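Long-range contact in nicotinate phosphoribosyltransferase (Saccharomyces cerevisiae, PDB 1VLP), which catalyses the ATP-dependent first step of NAD biosynthesis from nicotinic acid, transferring the phosphoribosyl group of phosphoribosyl diphosphate to nicotinate to give nicotinate ribonucleotide: residues A[399-403]-A[416-421]. Numbering follows the deposited sequence.
Sequences HAIKI and TVKRVK
Ile401, Ile403 and His399 meet Thr416, Val417 and Val420 on one flank of the C-terminal helix 414-423, packing it against the extended chain that leaves strand 398-399, the edge strand of the five-stranded antiparallel sheet in this type II phosphoribosyltransferase fold. The every-other-residue spacing of the three contacting positions fits an extended course: Ala400 and Lys402 turn away, Ala400 touching Met248 and Ser252 on helix 244-254. Ile401 has the largest contact area of its segment, 77 Å², and uses two branches. With CG1 between the backbone N and the carbonyl carbon (chi1 63°), the longer branch is sent toward Val420, while CG2, anti to the carbonyl carbon, is left to rest 3.8 Å from both Thr416 CG2 and Val417 CG2. The longer branch runs out to CD1, which meets Val420 CG2 tip to tip at 3.6 Å, one helical turn beyond Thr416. With an alanine in place of Ile401, Val420 CG2 would probably lose the CD1 methyl that meets it, and a gap would open beside the methyls of Thr416 and Val417. Ile403 reaches the other methyl of Val420: CB does not point at the helix, but CG1 is anti to the carbonyl carbon (chi1 -69°) and CD1 arrives 3.7 Å from Val420 CG1, so the two isoleucines share the two branches of Val420. Beside Ile403, the aliphatic part of Lys421 passes on toward Asn410, whose OD1 its NZ hydrogen-bonds; ND2 of the same asparagine bonds the Ile403 carbonyl, tying both segments to the intervening loop. A second polar margin lies at the opposite end of the contact. There Thr416 OG1 is hydrogen-bonded to Asp413 OD2, and the exposed His399 ring, set obliquely, brings CD2 to 3.4 Å from that same hydroxyl oxygen.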
loop_
_atom_site.group_PDB
_atom_site.type_symbol
_atom_site.label_atom_id
_atom_site.label_comp_id
_atom_site.label_asym_id
_atom_site.label_seq_id
_atom_site.Cartn_x
_atom_site.Cartn_y
_atom_site.Cartn_z
ATOM N N HIS A 399 -21.583 -1.243 -4.509
ATOM C CA HIS A 399 -20.457 -2.180 -4.405
ATOM C C HIS A 399 -19.175 -1.588 -5.011
ATOM O O HIS A 399 -19.228 -1.002 -6.097
ATOM C CB HIS A 399 -20.771 -3.453 -5.184
ATOM C CG HIS A 399 -21.900 -4.250 -4.620
ATOM N ND1 HIS A 399 -21.830 -4.851 -3.385
ATOM C CD2 HIS A 399 -23.132 -4.527 -5.113
ATOM C CE1 HIS A 399 -22.972 -5.486 -3.148
ATOM N NE2 HIS A 399 -23.776 -5.294 -4.177
ATOM N N ALA A 400 -18.044 -1.788 -4.343
ATOM C CA ALA A 400 -16.728 -1.406 -4.855
ATOM C C ALA A 400 -16.071 -2.693 -5.360
ATOM O O ALA A 400 -16.113 -3.713 -4.666
ATOM C CB ALA A 400 -15.884 -0.778 -3.782
ATOM N N ILE A 401 -15.472 -2.651 -6.552
ATOM C CA ILE A 401 -14.880 -3.870 -7.155
ATOM C C ILE A 401 -13.560 -3.590 -7.823
ATOM O O ILE A 401 -13.258 -2.450 -8.149
ATOM C CB ILE A 401 -15.800 -4.512 -8.224
ATOM C CG1 ILE A 401 -16.038 -3.553 -9.431
ATOM C CG2 ILE A 401 -17.110 -4.932 -7.596
ATOM C CD1 ILE A 401 -16.273 -4.206 -10.717
ATOM N N LYS A 402 -12.796 -4.668 -8.033
ATOM C CA LYS A 402 -11.543 -4.625 -8.745
ATOM C C LYS A 402 -11.494 -5.802 -9.713
ATOM O O LYS A 402 -11.796 -6.963 -9.337
ATOM C CB LYS A 402 -10.356 -4.701 -7.795
ATOM C CG LYS A 402 -9.051 -4.618 -8.538
ATOM C CD LYS A 402 -7.895 -4.300 -7.638
ATOM C CE LYS A 402 -7.637 -5.391 -6.692
ATOM N NZ LYS A 402 -6.201 -5.331 -6.304
ATOM N N ILE A 403 -11.097 -5.523 -10.948
ATOM C CA ILE A 403 -11.020 -6.559 -11.960
ATOM C C ILE A 403 -9.607 -7.134 -11.939
ATOM O O ILE A 403 -9.439 -8.358 -11.870
ATOM C CB ILE A 403 -11.432 -6.047 -13.360
ATOM C CG1 ILE A 403 -12.936 -5.746 -13.373
ATOM C CG2 ILE A 403 -11.087 -7.081 -14.431
ATOM C CD1 ILE A 403 -13.382 -4.965 -14.527
ATOM N N THR A 416 -21.746 -7.435 -9.900
ATOM C CA THR A 416 -21.206 -6.143 -10.287
ATOM C C THR A 416 -20.012 -6.336 -11.202
ATOM O O THR A 416 -19.869 -5.645 -12.224
ATOM C CB THR A 416 -20.824 -5.317 -9.049
ATOM O OG1 THR A 416 -22.003 -5.148 -8.224
ATOM C CG2 THR A 416 -20.278 -3.969 -9.434
ATOM N N VAL A 417 -19.154 -7.275 -10.843
ATOM C CA VAL A 417 -17.940 -7.551 -11.621
ATOM C C VAL A 417 -18.348 -7.998 -13.050
ATOM O O VAL A 417 -17.791 -7.528 -14.069
ATOM C CB VAL A 417 -17.072 -8.630 -10.923
ATOM C CG1 VAL A 417 -15.983 -9.145 -11.854
ATOM C CG2 VAL A 417 -16.463 -8.077 -9.591
ATOM N N LYS A 418 -19.307 -8.931 -13.128
ATOM C CA LYS A 418 -19.873 -9.311 -14.411
ATOM C C LYS A 418 -20.421 -8.155 -15.258
ATOM O O LYS A 418 -20.116 -8.097 -16.466
ATOM C CB LYS A 418 -20.990 -10.335 -14.196
ATOM C CG LYS A 418 -21.702 -10.723 -15.470
ATOM C CD LYS A 418 -22.564 -11.933 -15.268
ATOM C CE LYS A 418 -23.617 -11.990 -16.352
ATOM N NZ LYS A 418 -24.209 -13.336 -16.402
ATOM N N ARG A 419 -21.252 -7.310 -14.662
ATOM C CA ARG A 419 -21.861 -6.149 -15.310
ATOM C C ARG A 419 -20.782 -5.196 -15.854
ATOM O O ARG A 419 -20.912 -4.670 -16.949
ATOM C CB ARG A 419 -22.640 -5.288 -14.307
ATOM C CG ARG A 419 -24.000 -5.753 -13.799
ATOM C CD ARG A 419 -24.784 -4.613 -13.072
ATOM N NE ARG A 419 -23.990 -3.701 -12.204
ATOM C CZ ARG A 419 -23.454 -2.535 -12.582
ATOM N NH1 ARG A 419 -23.570 -2.113 -13.829
ATOM N NH2 ARG A 419 -22.787 -1.781 -11.716
ATOM N N VAL A 420 -19.743 -4.960 -15.051
ATOM C CA VAL A 420 -18.640 -4.044 -15.392
ATOM C C VAL A 420 -17.794 -4.608 -16.536
ATOM O O VAL A 420 -17.484 -3.891 -17.488
ATOM C CB VAL A 420 -17.736 -3.682 -14.155
ATOM C CG1 VAL A 420 -16.479 -2.907 -14.567
ATOM C CG2 VAL A 420 -18.496 -2.861 -13.154
ATOM N N LYS A 421 -17.449 -5.890 -16.478
ATOM C CA LYS A 421 -16.713 -6.517 -17.586
ATOM C C LYS A 421 -17.440 -6.354 -18.927
ATOM O O LYS A 421 -16.806 -6.135 -19.979
ATOM C CB LYS A 421 -16.468 -7.984 -17.304
ATOM C CG LYS A 421 -15.359 -8.240 -16.344
ATOM C CD LYS A 421 -15.430 -9.678 -15.894
ATOM C CE LYS A 421 -14.220 -10.151 -15.203
ATOM N NZ LYS A 421 -14.472 -11.576 -14.795
#